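Periplasmic binding protein (Mycobacterium smegmatis, PDB 4MDY) probably captures an iron-bearing solute outside the cell membrane and delivers it to an ABC transporter for uptake. Local coordinates at residues A213-R217 with D218-S222. Numbering follows the deposited sequence.
Sequences ALIPR and DEIAS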
ATOM      1  N   ALA A 213      -7.453  -5.914 -14.902  1.00 22.32           N
ATOM      2  CA  ALA A 213      -7.813  -5.160 -13.703  1.00 21.60           C
ATOM      3  C   ALA A 213      -9.293  -5.328 -13.359  1.00 21.99           C
ATOM      4  O   ALA A 213      -9.691  -5.207 -12.195  1.00 20.71           O
ATOM      5  CB  ALA A 213      -7.487  -3.689 -13.893  1.00 22.63           C
ATOM      6  N   LEU A 214     -10.092  -5.594 -14.385  1.00 19.51           N
ATOM      7  CA  LEU A 214     -11.511  -5.834 -14.240  1.00 20.87           C
ATOM      8  C   LEU A 214     -11.895  -7.018 -15.114  1.00 20.51           C
ATOM      9  O   LEU A 214     -11.640  -7.033 -16.320  1.00 20.41           O
ATOM     10  CB  LEU A 214     -12.298  -4.594 -14.652  1.00 22.12           C
ATOM     11  CG  LEU A 214     -13.818  -4.625 -14.466  1.00 23.83           C
ATOM     12  CD1 LEU A 214     -14.187  -4.629 -12.992  1.00 25.24           C
ATOM     13  CD2 LEU A 214     -14.441  -3.439 -15.175  1.00 26.92           C
ATOM     14  N   ILE A 215     -12.506  -8.010 -14.482  1.00 20.02           N
ATOM     15  CA  ILE A 215     -12.991  -9.194 -15.157  1.00 19.71           C
ATOM     16  C   ILE A 215     -14.499  -9.025 -15.359  1.00 19.78           C
ATOM     17  O   ILE A 215     -15.258  -9.015 -14.389  1.00 19.69           O
ATOM     18  CB  ILE A 215     -12.705 -10.444 -14.312  1.00 20.87           C
ATOM     19  CG1 ILE A 215     -11.201 -10.548 -14.031  1.00 21.49           C
ATOM     20  CG2 ILE A 215     -13.213 -11.699 -15.004  1.00 20.72           C
ATOM     21  CD1 ILE A 215     -10.870 -11.402 -12.829  1.00 23.04           C
ATOM     22  N   PRO A 216     -14.938  -8.878 -16.621  1.00 20.00           N
ATOM     23  CA  PRO A 216     -16.368  -8.693 -16.844  1.00 21.45           C
ATOM     24  C   PRO A 216     -17.188  -9.888 -16.356  1.00 20.24           C
ATOM     25  O   PRO A 216     -16.678 -11.001 -16.279  1.00 17.84           O
ATOM     26  CB  PRO A 216     -16.479  -8.518 -18.359  1.00 25.14           C
ATOM     27  CG  PRO A 216     -15.218  -9.074 -18.923  1.00 25.10           C
ATOM     28  CD  PRO A 216     -14.167  -8.890 -17.880  1.00 22.98           C
ATOM     29  N   ARG A 217     -18.449  -9.641 -16.020  1.00 21.26           N
ATOM     30  CA  ARG A 217     -19.294 -10.663 -15.401  1.00 21.19           C
ATOM     31  C   ARG A 217     -19.346 -11.975 -16.194  1.00 20.66           C
ATOM     32  O   ARG A 217     -19.330 -13.058 -15.614  1.00 18.92           O
ATOM     33  CB  ARG A 217     -20.711 -10.124 -15.209  1.00 23.28           C
ATOM     34  CG  ARG A 217     -21.531 -10.943 -14.236  1.00 24.91           C
ATOM     35  CD  ARG A 217     -22.767 -10.194 -13.760  1.00 25.61           C
ATOM     36  NE  ARG A 217     -23.563 -11.051 -12.888  1.00 26.99           N
ATOM     37  CZ  ARG A 217     -23.253 -11.350 -11.630  1.00 29.98           C
ATOM     38  NH1 ARG A 217     -22.156 -10.851 -11.060  1.00 29.38           N
ATOM     39  NH2 ARG A 217     -24.047 -12.159 -10.932  1.00 33.01           N
ATOM     40  N   ASP A 218     -19.400 -11.875 -17.518  1.00 19.95           N
ATOM     41  CA  ASP A 218     -19.477 -13.066 -18.359  1.00 24.31           C
ATOM     42  C   ASP A 218     -18.163 -13.887 -18.412  1.00 23.31           C
ATOM     43  O   ASP A 218     -18.166 -15.014 -18.914  1.00 25.65           O
ATOM     44  CB  ASP A 218     -19.977 -12.706 -19.766  1.00 30.18           C
ATOM     45  CG  ASP A 218     -18.997 -11.861 -20.544  1.00 36.04           C
ATOM     46  OD1 ASP A 218     -18.335 -10.994 -19.944  1.00 41.29           O
ATOM     47  OD2 ASP A 218     -18.902 -12.057 -21.767  1.00 46.12           O
ATOM     48  N   GLU A 219     -17.064 -13.344 -17.881  1.00 21.50           N
ATOM     49  CA  GLU A 219     -15.762 -14.041 -17.887  1.00 22.36           C
ATOM     50  C   GLU A 219     -15.286 -14.518 -16.509  1.00 19.54           C
ATOM     51  O   GLU A 219     -14.201 -15.068 -16.382  1.00 17.70           O
ATOM     52  CB  GLU A 219     -14.689 -13.140 -18.511  1.00 26.34           C
ATOM     53  CG  GLU A 219     -14.855 -12.947 -20.011  1.00 30.10           C
ATOM     54  CD  GLU A 219     -13.839 -11.979 -20.596  1.00 37.91           C
ATOM     55  OE1 GLU A 219     -12.676 -11.973 -20.138  1.00 41.99           O
ATOM     56  OE2 GLU A 219     -14.203 -11.218 -21.520  1.00 45.68           O
ATOM     57  N   ILE A 220     -16.091 -14.319 -15.477  1.00 18.54           N
ATOM     58  CA  ILE A 220     -15.659 -14.620 -14.114  1.00 17.96           C
ATOM     59  C   ILE A 220     -15.243 -16.080 -13.924  1.00 18.88           C
ATOM     60  O   ILE A 220     -14.158 -16.351 -13.407  1.00 20.45           O
ATOM     61  CB  ILE A 220     -16.749 -14.253 -13.093  1.00 17.91           C
ATOM     62  CG1 ILE A 220     -16.877 -12.737 -13.004  1.00 18.68           C
ATOM     63  CG2 ILE A 220     -16.425 -14.817 -11.721  1.00 19.65           C
ATOM     64  CD1 ILE A 220     -18.116 -12.281 -12.266  1.00 20.02           C
ATOM     65  N   ALA A 221     -16.106 -17.005 -14.328  1.00 18.91           N
ATOM     66  CA  ALA A 221     -15.812 -18.435 -14.214  1.00 18.72           C
ATOM     67  C   ALA A 221     -14.569 -18.795 -15.028  1.00 17.78           C
ATOM     68  O   ALA A 221     -13.661 -19.449 -14.524  1.00 19.15           O
ATOM     69  CB  ALA A 221     -17.001 -19.270 -14.663  1.00 19.26           C
ATOM     70  N   SER A 222     -14.533 -18.323 -16.266  1.00 18.76           N
ATOM     71  CA  SER A 222     -13.430 -18.583 -17.186  1.00 19.19           C
ATOM     72  C   SER A 222     -12.062 -18.210 -16.576  1.00 19.54           C
ATOM     73  O   SER A 222     -11.093 -18.945 -16.721  1.00 25.98           O
ATOM     74  CB  SER A 222     -13.682 -17.813 -18.493  1.00 21.50           C
ATOM     75  OG  SER A 222     -12.541 -17.781 -19.318  1.00 25.60           O
TER
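A tight turn carries the chain from strand 214-215 into helix 220-224, and Pro-216 and Glu-219 close it. Glu-219 N donates to Pro-216 O at 2.9 Å, and the backbone angles at Arg-217 and Asp-218 are those of a type I beta turn. A second, weak bond of 3.5 Å runs from Ile-220 N to Arg-217 O. On one flank the carboxylate of Glu-219 lies against the proline ring, OE2 3.5 Å from Pro-216 CG, while Asp-218 OD1 comes to 3.5 Å from Pro-216 CB. Ile-215 CG2, anti to the backbone N, is thereby sent toward the start of the helix, where it sits 3.8 Å from Glu-219 O and 3.9 Å from Ile-220 CA, with Ile-220 CG1 further off at 4.3 Å; Val-189 touches both isoleucines. Ile-220 CD1 lies 3.7 Å from Arg-217 CA, and these two side chains cross obliquely. The arginine runs extended from CG to NE, and its NH1 makes a salt bridge with Asp-246 OD2 and a hydrogen bond with Gly-187 O. Backbone bonds thus set the bend, and the buried isoleucines tie strand to helix; the two acids add chiefly van der Waals contact with the proline.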